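Local coordinates for uncharacterized protein Atu2452 (PDB 2R8B), which is of unknown function but, as a member of the dienelactone hydrolase family with an alpha/beta-hydrolase fold, probably acts as a serine hydrolase, at residues A[96-101]-A[120-125]; A[66-71]-A[152-157]; A[83-88]-A[238-243]; A[76-81]-A[144-149]; A[178-183]-A[211-216]. All blocks are in the same frame, centred on the assembly; numbering follows the deposited sequence.

The five contacts are spread over an alpha/beta-hydrolase fold built on a mainly parallel sheet. Contacts 2 and 4 form its middle, their centres 8 Å apart: neighbouring strands 64-68 and 143-148 each meet a helix, 150-161 and 75-85 respectively, on the two faces of the sheet. Contact 3 shares helix 75-85 with contact 4, their centres 11 Å apart, and joins it to the C-terminal helix. Contact 1, at helix 117-138, touches contact 2; contact 5, at helix 204-217, has its centre 26 Å from that of contact 3. Along the chain, contacts 1 and 4 fall within the span of contact 2, while contacts 2 and 3 interleave, so that early strand and helix are both tied to later helices.

Contact 1. Residues A[96-101]-A[120-125]; sequences GDVSEH and LERATG
Asp97 and Arg122 meet because their torsions bring them together from opposite directions. Chi1 of 56° sets the Asp97 carboxylate between its own backbone N and carbonyl carbon, while Arg122 leaves helix 117-138 with CG trans to N and then bends at chi3, which swings the guanidinium toward the strand. The setting is the surface of an alpha/beta-hydrolase fold, where the little hairpin 98-100/103-105 starts with a classic beta bulge: Asp97 and Val98 both face Arg105.

The resulting salt bridge is a loose one. Asp97 OD1 lies 3.3 Å from Arg122 NH1, but the hydrogen bond is weak, bent to 129° at the hydrogen, and the two planar groups are turned 69° against each other rather than paired side by side. Arg122 has its stronger partner in Asp119, which takes NE, so the guanidinium is shared between two acids. Val98 CG2 supplies a small apolar neighbour at the guanidinium edge, 4.1 Å from Arg122 NH2. A long arginine and a short acid suit such a surface, since they span the gap between hairpin and helix and keep their charges near solvent.

Thr124 is buried against helix 150-161, whose Asn157 ND2 is hydrogen-bonded to its hydroxyl. Thr124 OG1 also donates to Leu120 O at 2.8 Å, reaching that oxygen from the face opposite to the one used by Thr124 N.

Contact 2. Residues A[66-71]-A[152-157]; sequences VLLHGT and ANILAN. With SO4 (sulfate ion), chain C.
Leu68, the last residue of strand 64-68, packs against Ile154 and Leu155 of helix 150-161. This is a strand-on-helix layer of the alpha/beta-hydrolase core, and the helix is the one that follows the probable nucleophile elbow.

The apolar part rests on a single methyl. Leu68 CD1 stands 4.0 Å from Ile154 CG2 and equally 4.0 Å from Leu155 CB, and the leucine crosses both partners at about a right angle. With chi1 at -157°, Ile154 sends CG1 trans to the backbone N, which leaves CG2 to face the leucine. Branched aliphatic chains fit here because all three residues are buried, and Met127 of helix 117-138 covers both Leu68 and Ile154.

The polar part lies at the start of the helix, where a sulfate, probably from the crystallisation liquor, is bound. Arg105 and Asn150 also donate to it, a positive and polar setting that suits an anion. Asn153 divides its amide between two tasks: OD1 accepts from the backbone N of Leu175, which would fix the rotation of the group, and ND2 gives the sulfate a nearly straight hydrogen bond, 171° at the hydrogen and 2.6 Å from Asn153 ND2 to sulfate O1.

Contact 3. Residues A[83-88]-A[238-243]; sequences ARLLPQ and DAVRGF
Leu85 gives up the most surface here, reaching from helix 75-85 to wedge against Arg241 and Val240 of the C-terminal helix 234-244. This is helix-helix packing in an alpha/beta-hydrolase fold, both helices lying on the same face of the sheet, where Leu86 meets Ile144 and Val240 meets Leu146 of strand 143-148. The two leucine methyls divide the work. Leu85 CD1 is turned to the buried side and lies 4.0 Å from Val240 CG1; Leu85 CD2 rests 3.6 Å from Arg241 CG, on the aliphatic part of that side chain. The leucine crosses each partner at about a right angle, so that its forked end spans two successive residues of the facing helix.

Val240 is the inward partner. Its CG1 is trans to the backbone N (chi1 173°), a placing that lets this methyl meet Leu85. A compact branched residue suits the place where helix and sheet come close.

Arg241 plays two parts. Its CG provides hydrocarbon for the leucine, and the bend at chi3 turns the guanidinium back along its own helix, where Arg241 NH2 and Asp238 OD1 form a salt bridge at 2.6 Å.

Between the two segments the contact is apolar, with no hydrogen bond across. Arg84 NH1 and Arg241 NH1 stand 5.7 Å apart, and the neighbouring carboxylate of Asp238 would be expected to soften the repulsion between these like charges near solvent.

Contact 4. Residues A[76-81]-A[144-149]; sequences NQFFDF and IGLGFS
Phe78 presses its ring between Leu146 and Phe148 of strand 143-148, joining helix 75-85 to a central strand of the alpha/beta-hydrolase sheet. The strand leads into Ser149, which fits the nucleophile elbow, GxSxG, of this family. The axes of helix segment 76-81 and strand segment 144-148 run at 136°, 10.4 Å apart at closest approach, a gap that large side chains can fill.

The tight part centres on Phe78. One flank of the ring, at Phe78 CD1, meets Leu146 CD2 at 3.9 Å; its far end, at Phe78 CZ, reaches Phe148 CB at 3.7 Å. Both approaches are oblique to the ring, and Phe78 crosses each partner at about a right angle. Leu146 is trans about chi1 (174°), which extends its methyls toward the helix; Val240 packs on it from helix 234-244. Gly147, between them in the strand, is part of the probable elbow; a CB there would point away from the helix.

The looser part is one turn further on. Phe81 meets Leu146 with the edge of its ring, Phe81 CE2 being 4.2 Å from Leu146 CD1, and the helix around it is weakly bonded and kinked. Asn76 and Asp80, both exposed, lie on the side turned from the strand, where polar groups can meet solvent.

At the elbow, Phe148 also meets the ring of His230, the probable triad histidine, while Ser149 CB sits over the centre of the Phe148 ring, 3.8 Å above its plane.

Contact 5. Residues A[178-183]-A[211-216]; sequences FEPKIS and EESLKA
Ile182 lies along helix 204-217 with its two arms spread over one turn of it, while the ring of Pro180 faces the same serine, Ser213, that Ile182 CD1 touches. Both belong to the loop between strands 168-172 and 190-196 of the alpha/beta-hydrolase fold, which here lies against helix 204-217.

The isoleucine torsions decide which arm goes where. Ile182 CG2, trans to the backbone N, reaches Ala216, 3.8 Å from its O and 4.1 Å from its CB; CG1, on the backbone-N side (chi1 -59°), carries Ile182 CD1 back to Ser213, 3.6 Å from its O and 4.1 Å from its CB. Small residues at 213 and 216 let the loop approach the helix backbone this closely. Pro180 turns its ring to the serine, with Pro180 CD 3.8 Å from Ser213 OG; it also packs on Ile160 of helix 150-161, so the proline fits between two helices.

Loop hydrocarbon thus rests on backbone carbonyls of the helix and on the serine hydroxyl, whose oxygen is hydrogen-bonded to Ala209 O in the preceding turn. The contact is van der Waals in kind, with no hydrogen bond between the two segments, and its hold should depend on shape and on shielding hydrocarbon from water.

Contact 1. Residues A[96-101]-A[120-125]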
# COMPACT_ATOMS: atom_id res chain seq x y z
N GLY A 96 9.01 4.07 -7.19
CA GLY A 96 9.14 2.72 -7.75
C GLY A 96 10.35 2.51 -8.66
O GLY A 96 10.92 3.45 -9.20
N ASP A 97 10.73 1.25 -8.84
CA ASP A 97 11.98 0.93 -9.50
C ASP A 97 11.82 0.44 -10.91
O ASP A 97 12.78 0.01 -11.53
CB ASP A 97 12.75 -0.11 -8.69
CG ASP A 97 11.94 -1.37 -8.43
OD1 ASP A 97 12.50 -2.30 -7.81
OD2 ASP A 97 10.75 -1.43 -8.83
N VAL A 98 10.59 0.50 -11.43
CA VAL A 98 10.35 0.15 -12.82
C VAL A 98 9.93 1.43 -13.54
O VAL A 98 9.16 2.22 -13.00
CB VAL A 98 9.26 -0.95 -12.96
CG1 VAL A 98 9.20 -1.47 -14.39
CG2 VAL A 98 9.51 -2.09 -11.97
N SER A 99 10.43 1.65 -14.74
CA SER A 99 10.03 2.83 -15.48
C SER A 99 9.33 2.36 -16.76
O SER A 99 9.90 1.58 -17.50
CB SER A 99 11.28 3.68 -15.75
OG SER A 99 11.26 4.27 -17.02
N GLU A 100 8.09 2.80 -17.00
CA GLU A 100 7.33 2.34 -18.17
C GLU A 100 7.35 3.37 -19.31
O GLU A 100 6.43 4.19 -19.41
CB GLU A 100 5.89 2.03 -17.77
CG GLU A 100 5.25 0.92 -18.59
CD GLU A 100 3.92 0.46 -17.99
OE1 GLU A 100 3.88 -0.59 -17.31
OE2 GLU A 100 2.92 1.16 -18.19
N HIS A 101 8.36 3.27 -20.19
CA HIS A 101 8.93 4.44 -20.92
C HIS A 101 8.50 5.75 -20.22
O HIS A 101 7.49 6.35 -20.57
CB HIS A 101 8.62 4.50 -22.46
CG HIS A 101 7.87 3.32 -23.02
ND1 HIS A 101 6.83 2.69 -22.35
CD2 HIS A 101 7.96 2.71 -24.24
CE1 HIS A 101 6.35 1.71 -23.10
NE2 HIS A 101 7.01 1.71 -24.26
N LEU A 120 6.67 -9.17 -9.83
CA LEU A 120 5.88 -8.88 -8.65
C LEU A 120 6.42 -9.56 -7.40
O LEU A 120 6.48 -8.94 -6.34
CB LEU A 120 4.41 -9.26 -8.85
CG LEU A 120 3.52 -9.07 -7.62
CD1 LEU A 120 3.14 -7.62 -7.48
CD2 LEU A 120 2.28 -9.92 -7.71
N GLU A 121 6.81 -10.83 -7.53
CA GLU A 121 7.40 -11.55 -6.42
C GLU A 121 8.75 -10.91 -6.05
O GLU A 121 9.04 -10.70 -4.86
CB GLU A 121 7.50 -13.03 -6.75
CG GLU A 121 8.77 -13.75 -6.26
CD GLU A 121 8.60 -15.28 -6.35
OE1 GLU A 121 7.67 -15.75 -5.66
OE2 GLU A 121 9.35 -16.01 -7.09
N ARG A 122 9.53 -10.54 -7.07
CA ARG A 122 10.80 -9.83 -6.81
C ARG A 122 10.59 -8.58 -5.96
O ARG A 122 11.35 -8.36 -5.01
CB ARG A 122 11.57 -9.49 -8.11
CG ARG A 122 12.90 -8.75 -7.87
CD ARG A 122 13.39 -7.95 -9.08
NE ARG A 122 12.41 -6.99 -9.62
CZ ARG A 122 11.94 -5.88 -9.00
NH1 ARG A 122 12.32 -5.56 -7.77
NH2 ARG A 122 11.07 -5.08 -9.62
N ALA A 123 9.56 -7.80 -6.31
CA ALA A 123 9.32 -6.47 -5.76
C ALA A 123 8.71 -6.55 -4.37
O ALA A 123 8.94 -5.70 -3.49
CB ALA A 123 8.41 -5.68 -6.67
N THR A 124 7.91 -7.60 -4.19
CA THR A 124 7.28 -7.87 -2.91
C THR A 124 8.37 -8.20 -1.91
O THR A 124 8.37 -7.64 -0.82
CB THR A 124 6.23 -8.97 -3.06
OG1 THR A 124 5.20 -8.47 -3.91
CG2 THR A 124 5.63 -9.37 -1.72
N GLY A 125 9.31 -9.05 -2.31
CA GLY A 125 10.47 -9.37 -1.50
C GLY A 125 11.35 -8.18 -1.21
O GLY A 125 11.91 -8.10 -0.13

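Contact 2. Residues A[66-71]-A[152-157]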
# COMPACT_ATOMS: atom_id res chain seq x y z
N VAL A 66 4.55 3.81 5.49
CA VAL A 66 5.08 3.72 4.13
C VAL A 66 3.96 3.99 3.13
O VAL A 66 2.84 3.51 3.32
CB VAL A 66 5.86 2.40 3.88
CG1 VAL A 66 5.11 1.22 4.40
CG2 VAL A 66 6.18 2.23 2.41
N LEU A 67 4.24 4.84 2.13
CA LEU A 67 3.22 5.27 1.16
C LEU A 67 3.76 5.09 -0.22
O LEU A 67 4.87 5.49 -0.52
CB LEU A 67 2.84 6.73 1.32
CG LEU A 67 2.50 7.30 2.70
CD1 LEU A 67 3.75 7.91 3.28
CD2 LEU A 67 1.42 8.35 2.54
N LEU A 68 2.92 4.51 -1.07
CA LEU A 68 3.32 4.02 -2.35
C LEU A 68 2.47 4.64 -3.49
O LEU A 68 1.28 4.37 -3.60
CB LEU A 68 3.18 2.51 -2.28
CG LEU A 68 3.93 1.93 -1.09
CD1 LEU A 68 3.58 0.50 -0.82
CD2 LEU A 68 5.38 2.05 -1.36
N HIS A 69 3.11 5.46 -4.32
CA HIS A 69 2.44 6.22 -5.36
C HIS A 69 1.80 5.32 -6.42
O HIS A 69 2.14 4.15 -6.51
CB HIS A 69 3.45 7.13 -6.05
CG HIS A 69 4.54 6.38 -6.75
ND1 HIS A 69 5.79 6.21 -6.20
CD2 HIS A 69 4.56 5.75 -7.94
CE1 HIS A 69 6.54 5.51 -7.03
NE2 HIS A 69 5.82 5.21 -8.09
N GLY A 70 0.88 5.88 -7.21
CA GLY A 70 0.33 5.19 -8.36
C GLY A 70 1.31 5.20 -9.52
O GLY A 70 2.36 5.86 -9.44
N THR A 71 0.99 4.47 -10.57
CA THR A 71 1.71 4.54 -11.82
C THR A 71 1.86 6.02 -12.22
O THR A 71 0.87 6.79 -12.18
CB THR A 71 0.93 3.77 -12.95
OG1 THR A 71 0.06 2.75 -12.38
CG2 THR A 71 1.87 3.18 -13.99
N ALA A 152 -1.20 0.40 -4.23
CA ALA A 152 -2.01 -0.44 -3.36
C ALA A 152 -1.79 -1.90 -3.75
O ALA A 152 -1.99 -2.83 -2.94
CB ALA A 152 -3.44 -0.09 -3.48
N ASN A 153 -1.36 -2.11 -4.99
CA ASN A 153 -1.23 -3.46 -5.52
C ASN A 153 -0.00 -4.17 -4.97
O ASN A 153 -0.08 -5.34 -4.59
CB ASN A 153 -1.28 -3.46 -7.05
CG ASN A 153 -2.63 -2.95 -7.57
OD1 ASN A 153 -3.63 -2.97 -6.85
ND2 ASN A 153 -2.66 -2.46 -8.78
N ILE A 154 1.12 -3.44 -4.88
CA ILE A 154 2.34 -4.01 -4.30
C ILE A 154 2.11 -4.18 -2.78
O ILE A 154 2.56 -5.14 -2.13
CB ILE A 154 3.61 -3.19 -4.74
CG1 ILE A 154 4.93 -3.99 -4.67
CG2 ILE A 154 3.71 -1.83 -4.13
CD1 ILE A 154 5.38 -4.41 -3.37
N LEU A 155 1.30 -3.29 -2.24
CA LEU A 155 1.06 -3.31 -0.81
C LEU A 155 0.13 -4.47 -0.50
O LEU A 155 0.36 -5.22 0.46
CB LEU A 155 0.52 -1.96 -0.36
CG LEU A 155 0.07 -1.78 1.08
CD1 LEU A 155 1.19 -2.15 2.10
CD2 LEU A 155 -0.49 -0.34 1.31
N ALA A 156 -0.93 -4.63 -1.30
CA ALA A 156 -1.80 -5.77 -1.14
C ALA A 156 -1.00 -7.07 -1.19
O ALA A 156 -1.16 -7.90 -0.30
CB ALA A 156 -2.80 -5.75 -2.14
N ASN A 157 -0.12 -7.26 -2.17
CA ASN A 157 0.66 -8.53 -2.25
C ASN A 157 1.55 -8.73 -0.99
O ASN A 157 1.73 -9.88 -0.50
CB ASN A 157 1.48 -8.63 -3.54
CG ASN A 157 1.90 -10.08 -3.88
OD1 ASN A 157 1.07 -10.97 -4.02
ND2 ASN A 157 3.21 -10.30 -4.04
S SO4 C . -1.02 -2.02 -11.74
O1 SO4 C . -0.68 -2.47 -10.39
O2 SO4 C . -0.38 -0.73 -11.96
O3 SO4 C . -0.45 -2.97 -12.69
O4 SO4 C . -2.48 -1.86 -11.94

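Contact 3. Residues A[83-88]-A[238-243]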
# COMPACT_ATOMS: atom_id res chain seq x y z
N ALA A 83 2.52 13.04 6.01
CA ALA A 83 3.17 13.71 7.15
C ALA A 83 2.09 14.38 7.98
O ALA A 83 2.06 14.29 9.22
CB ALA A 83 4.24 14.72 6.68
N ARG A 84 1.21 15.06 7.24
CA ARG A 84 -0.02 15.67 7.72
C ARG A 84 -0.88 14.60 8.41
O ARG A 84 -1.51 14.87 9.41
CB ARG A 84 -0.78 16.26 6.52
CG ARG A 84 -1.29 17.73 6.61
CD ARG A 84 -2.56 17.94 5.65
NE ARG A 84 -2.25 17.87 4.21
CZ ARG A 84 -2.46 16.81 3.42
NH1 ARG A 84 -2.98 15.68 3.92
NH2 ARG A 84 -2.13 16.86 2.14
N LEU A 85 -0.91 13.38 7.90
CA LEU A 85 -1.80 12.41 8.51
C LEU A 85 -1.35 11.85 9.86
O LEU A 85 -2.17 11.64 10.74
CB LEU A 85 -2.09 11.26 7.57
CG LEU A 85 -3.28 11.57 6.68
CD1 LEU A 85 -3.33 10.61 5.50
CD2 LEU A 85 -4.52 11.51 7.52
N LEU A 86 -0.07 11.53 10.00
CA LEU A 86 0.40 10.94 11.24
C LEU A 86 1.57 11.80 11.71
O LEU A 86 2.75 11.59 11.37
CB LEU A 86 0.71 9.45 11.10
CG LEU A 86 -0.58 8.59 11.08
CD1 LEU A 86 -0.32 7.21 10.51
CD2 LEU A 86 -1.26 8.51 12.44
N PRO A 87 1.21 12.80 12.50
CA PRO A 87 2.01 13.98 12.66
C PRO A 87 3.39 13.57 13.12
O PRO A 87 4.36 14.33 12.98
CB PRO A 87 1.28 14.75 13.77
CG PRO A 87 -0.14 14.23 13.73
CD PRO A 87 0.00 12.80 13.35
N GLN A 88 3.48 12.38 13.70
CA GLN A 88 4.73 11.99 14.32
C GLN A 88 5.16 10.58 14.03
O GLN A 88 6.03 10.02 14.71
CB GLN A 88 4.72 12.31 15.81
CG GLN A 88 3.70 11.58 16.71
CD GLN A 88 4.19 11.77 18.19
OE1 GLN A 88 3.49 12.39 19.02
NE2 GLN A 88 5.43 11.30 18.51
N ASP A 238 -11.63 11.35 3.38
CA ASP A 238 -12.28 11.36 4.67
C ASP A 238 -12.15 10.06 5.40
O ASP A 238 -11.64 10.00 6.51
CB ASP A 238 -13.75 11.71 4.51
CG ASP A 238 -13.93 13.14 4.13
OD1 ASP A 238 -12.95 13.93 4.20
OD2 ASP A 238 -15.06 13.50 3.77
N ALA A 239 -12.57 9.01 4.74
CA ALA A 239 -12.50 7.68 5.30
C ALA A 239 -11.05 7.34 5.70
O ALA A 239 -10.83 6.66 6.70
CB ALA A 239 -13.09 6.65 4.32
N VAL A 240 -10.07 7.84 4.92
CA VAL A 240 -8.68 7.64 5.27
C VAL A 240 -8.40 8.31 6.61
O VAL A 240 -7.85 7.71 7.51
CB VAL A 240 -7.73 8.17 4.22
CG1 VAL A 240 -6.31 8.09 4.74
CG2 VAL A 240 -7.82 7.35 2.96
N ARG A 241 -8.83 9.55 6.74
CA ARG A 241 -8.61 10.30 7.96
C ARG A 241 -9.27 9.68 9.17
O ARG A 241 -8.64 9.55 10.21
CB ARG A 241 -9.07 11.73 7.79
CG ARG A 241 -7.99 12.62 7.44
CD ARG A 241 -8.43 14.02 7.82
NE ARG A 241 -9.62 14.28 7.03
CZ ARG A 241 -9.60 14.86 5.84
NH1 ARG A 241 -8.44 15.31 5.35
NH2 ARG A 241 -10.74 15.01 5.15
N GLY A 242 -10.55 9.33 9.04
CA GLY A 242 -11.23 8.57 10.10
C GLY A 242 -10.55 7.24 10.42
O GLY A 242 -10.44 6.88 11.60
N PHE A 243 -10.04 6.54 9.41
CA PHE A 243 -9.45 5.21 9.60
C PHE A 243 -8.13 5.26 10.38
O PHE A 243 -7.99 4.58 11.39
CB PHE A 243 -9.30 4.49 8.25
CG PHE A 243 -8.60 3.15 8.32
CD1 PHE A 243 -9.30 1.99 8.62
CD2 PHE A 243 -7.22 3.06 8.06
CE1 PHE A 243 -8.64 0.75 8.67
CE2 PHE A 243 -6.52 1.82 8.10
CZ PHE A 243 -7.22 0.66 8.42

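Contact 4. Residues A[76-81]-A[144-149]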
# COMPACT_ATOMS: atom_id res chain seq x y z
N ASN A 76 7.25 12.22 -4.02
CA ASN A 76 6.54 13.39 -3.48
C ASN A 76 5.03 13.36 -3.56
O ASN A 76 4.39 14.16 -2.87
CB ASN A 76 7.04 14.69 -4.06
CG ASN A 76 8.41 15.00 -3.63
OD1 ASN A 76 8.68 15.19 -2.43
ND2 ASN A 76 9.33 15.03 -4.58
N GLN A 77 4.47 12.49 -4.41
CA GLN A 77 3.02 12.30 -4.45
C GLN A 77 2.45 12.25 -3.05
O GLN A 77 1.71 13.17 -2.63
CB GLN A 77 2.61 11.04 -5.20
CG GLN A 77 2.34 11.28 -6.67
CD GLN A 77 1.13 10.50 -7.19
OE1 GLN A 77 0.85 9.35 -6.78
NE2 GLN A 77 0.40 11.12 -8.09
N PHE A 78 2.83 11.22 -2.30
CA PHE A 78 2.19 10.98 -1.02
C PHE A 78 2.87 11.43 0.28
O PHE A 78 2.26 11.32 1.35
CB PHE A 78 1.76 9.53 -0.94
CG PHE A 78 0.55 9.25 -1.76
CD1 PHE A 78 -0.72 9.47 -1.24
CD2 PHE A 78 0.67 8.78 -3.07
CE1 PHE A 78 -1.85 9.21 -2.00
CE2 PHE A 78 -0.47 8.52 -3.85
CZ PHE A 78 -1.73 8.74 -3.31
N PHE A 79 4.10 11.95 0.19
CA PHE A 79 4.89 12.33 1.36
C PHE A 79 4.17 13.27 2.31
O PHE A 79 3.95 12.89 3.46
CB PHE A 79 6.26 12.90 0.96
CG PHE A 79 7.26 13.01 2.11
CD1 PHE A 79 7.83 11.87 2.67
CD2 PHE A 79 7.65 14.26 2.60
CE1 PHE A 79 8.74 11.94 3.68
CE2 PHE A 79 8.58 14.37 3.62
CZ PHE A 79 9.14 13.21 4.17
N ASP A 80 3.81 14.49 1.91
CA ASP A 80 3.31 15.43 2.93
C ASP A 80 1.90 15.07 3.27
O ASP A 80 1.44 15.31 4.38
CB ASP A 80 3.43 16.90 2.55
CG ASP A 80 4.47 17.13 1.51
OD1 ASP A 80 5.29 18.06 1.66
OD2 ASP A 80 4.47 16.34 0.52
N PHE A 81 1.22 14.45 2.31
CA PHE A 81 -0.11 13.94 2.57
C PHE A 81 -0.15 13.09 3.85
O PHE A 81 -0.98 13.32 4.73
CB PHE A 81 -0.59 13.12 1.41
CG PHE A 81 -1.95 12.58 1.63
CD1 PHE A 81 -3.04 13.44 1.78
CD2 PHE A 81 -2.17 11.21 1.71
CE1 PHE A 81 -4.33 12.95 1.97
CE2 PHE A 81 -3.48 10.71 1.88
CZ PHE A 81 -4.55 11.58 2.03
N ILE A 144 2.37 0.83 8.99
CA ILE A 144 1.16 1.24 8.34
C ILE A 144 1.55 1.56 6.92
O ILE A 144 2.64 2.07 6.68
CB ILE A 144 0.59 2.48 8.99
CG1 ILE A 144 0.36 2.18 10.47
CG2 ILE A 144 -0.69 2.89 8.31
CD1 ILE A 144 -0.43 3.20 11.17
N GLY A 145 0.66 1.24 5.99
CA GLY A 145 0.91 1.51 4.60
C GLY A 145 -0.32 2.06 3.99
O GLY A 145 -1.47 1.82 4.43
N LEU A 146 -0.08 2.81 2.93
CA LEU A 146 -1.13 3.39 2.14
C LEU A 146 -0.63 3.38 0.71
O LEU A 146 0.50 3.77 0.44
CB LEU A 146 -1.42 4.81 2.62
CG LEU A 146 -2.42 5.52 1.71
CD1 LEU A 146 -3.24 6.52 2.48
CD2 LEU A 146 -1.69 6.17 0.54
N GLY A 147 -1.48 2.95 -0.21
CA GLY A 147 -1.10 2.87 -1.62
C GLY A 147 -2.27 3.23 -2.49
O GLY A 147 -3.44 3.05 -2.11
N PHE A 148 -1.95 3.79 -3.64
CA PHE A 148 -2.97 4.13 -4.64
C PHE A 148 -2.71 3.33 -5.89
O PHE A 148 -1.59 3.42 -6.45
CB PHE A 148 -2.87 5.61 -5.02
CG PHE A 148 -3.74 5.98 -6.15
CD1 PHE A 148 -5.14 5.80 -6.06
CD2 PHE A 148 -3.20 6.51 -7.32
CE1 PHE A 148 -5.97 6.15 -7.11
CE2 PHE A 148 -4.03 6.84 -8.40
CZ PHE A 148 -5.42 6.67 -8.30
N SER A 149 -3.71 2.54 -6.31
CA SER A 149 -3.67 1.83 -7.59
C SER A 149 -2.43 0.90 -7.61
O SER A 149 -2.36 -0.03 -6.79
CB SER A 149 -3.61 2.86 -8.72
OG SER A 149 -4.12 2.34 -9.94

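Contact 5. Residues A[178-183]-A[211-216]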
# COMPACT_ATOMS: atom_id res chain seq x y z
N PHE A 178 -5.57 -12.36 -9.37
CA PHE A 178 -5.36 -13.76 -9.10
C PHE A 178 -6.07 -14.04 -7.78
O PHE A 178 -6.57 -13.13 -7.15
CB PHE A 178 -3.87 -14.07 -9.04
CG PHE A 178 -3.09 -13.21 -8.05
CD1 PHE A 178 -3.03 -13.55 -6.71
CD2 PHE A 178 -2.40 -12.09 -8.47
CE1 PHE A 178 -2.33 -12.77 -5.81
CE2 PHE A 178 -1.67 -11.32 -7.57
CZ PHE A 178 -1.64 -11.65 -6.25
N GLU A 179 -6.12 -15.29 -7.36
CA GLU A 179 -6.73 -15.64 -6.08
C GLU A 179 -5.61 -15.97 -5.15
O GLU A 179 -4.85 -16.92 -5.40
CB GLU A 179 -7.67 -16.83 -6.18
CG GLU A 179 -8.82 -16.60 -7.12
CD GLU A 179 -9.69 -17.84 -7.27
OE1 GLU A 179 -9.18 -18.98 -7.10
OE2 GLU A 179 -10.90 -17.66 -7.56
N PRO A 180 -5.48 -15.17 -4.10
CA PRO A 180 -4.45 -15.24 -3.08
C PRO A 180 -4.63 -16.49 -2.28
O PRO A 180 -5.77 -16.87 -1.96
CB PRO A 180 -4.78 -14.05 -2.23
CG PRO A 180 -5.50 -13.17 -3.18
CD PRO A 180 -6.38 -14.04 -3.88
N LYS A 181 -3.52 -17.15 -2.01
CA LYS A 181 -3.52 -18.24 -1.05
C LYS A 181 -3.52 -17.51 0.28
O LYS A 181 -2.92 -16.45 0.40
CB LYS A 181 -2.34 -19.23 -1.21
CG LYS A 181 -1.10 -18.70 -1.99
CD LYS A 181 -0.36 -17.44 -1.35
CE LYS A 181 0.03 -16.41 -2.45
NZ LYS A 181 -1.12 -15.98 -3.34
N ILE A 182 -4.22 -18.08 1.26
CA ILE A 182 -4.59 -17.35 2.46
C ILE A 182 -3.75 -17.79 3.63
O ILE A 182 -3.79 -18.95 4.02
CB ILE A 182 -6.11 -17.51 2.78
CG1 ILE A 182 -6.97 -17.00 1.60
CG2 ILE A 182 -6.45 -16.79 4.13
CD1 ILE A 182 -6.61 -15.53 1.15
N SER A 183 -3.00 -16.86 4.20
CA SER A 183 -2.29 -17.18 5.39
C SER A 183 -2.75 -16.20 6.47
O SER A 183 -3.13 -15.07 6.14
CB SER A 183 -0.81 -17.10 5.11
OG SER A 183 -0.17 -18.08 5.90
N GLU A 211 -11.25 -8.00 -1.05
CA GLU A 211 -11.91 -7.80 0.22
C GLU A 211 -12.12 -9.04 1.05
O GLU A 211 -11.74 -9.08 2.23
CB GLU A 211 -13.30 -7.20 -0.01
CG GLU A 211 -13.66 -6.21 1.09
CD GLU A 211 -15.13 -6.22 1.44
OE1 GLU A 211 -15.97 -6.18 0.52
OE2 GLU A 211 -15.41 -6.22 2.66
N GLU A 212 -12.77 -10.03 0.45
CA GLU A 212 -13.01 -11.27 1.13
C GLU A 212 -11.75 -12.04 1.39
O GLU A 212 -11.66 -12.69 2.40
CB GLU A 212 -13.98 -12.15 0.38
CG GLU A 212 -15.42 -11.94 0.84
CD GLU A 212 -16.26 -11.18 -0.21
OE1 GLU A 212 -16.43 -9.92 -0.07
OE2 GLU A 212 -16.73 -11.85 -1.18
N SER A 213 -10.79 -11.94 0.49
CA SER A 213 -9.52 -12.63 0.69
C SER A 213 -8.79 -12.12 1.93
O SER A 213 -8.41 -12.89 2.81
CB SER A 213 -8.63 -12.44 -0.52
OG SER A 213 -9.26 -12.92 -1.70
N LEU A 214 -8.59 -10.81 1.99
CA LEU A 214 -7.98 -10.19 3.17
C LEU A 214 -8.77 -10.47 4.45
O LEU A 214 -8.22 -10.72 5.52
CB LEU A 214 -7.86 -8.67 2.91
CG LEU A 214 -6.84 -8.39 1.79
CD1 LEU A 214 -6.72 -6.92 1.42
CD2 LEU A 214 -5.49 -8.94 2.20
N LYS A 215 -10.09 -10.46 4.29
CA LYS A 215 -10.98 -10.62 5.40
C LYS A 215 -10.79 -12.00 5.98
O LYS A 215 -11.05 -12.21 7.16
CB LYS A 215 -12.41 -10.42 4.94
CG LYS A 215 -13.33 -10.01 6.05
CD LYS A 215 -14.72 -9.71 5.54
CE LYS A 215 -14.89 -8.22 5.25
NZ LYS A 215 -16.21 -8.05 4.59
N ALA A 216 -10.32 -12.92 5.16
CA ALA A 216 -10.14 -14.31 5.61
C ALA A 216 -8.80 -14.49 6.33
O ALA A 216 -8.59 -15.47 7.02
CB ALA A 216 -10.30 -15.31 4.41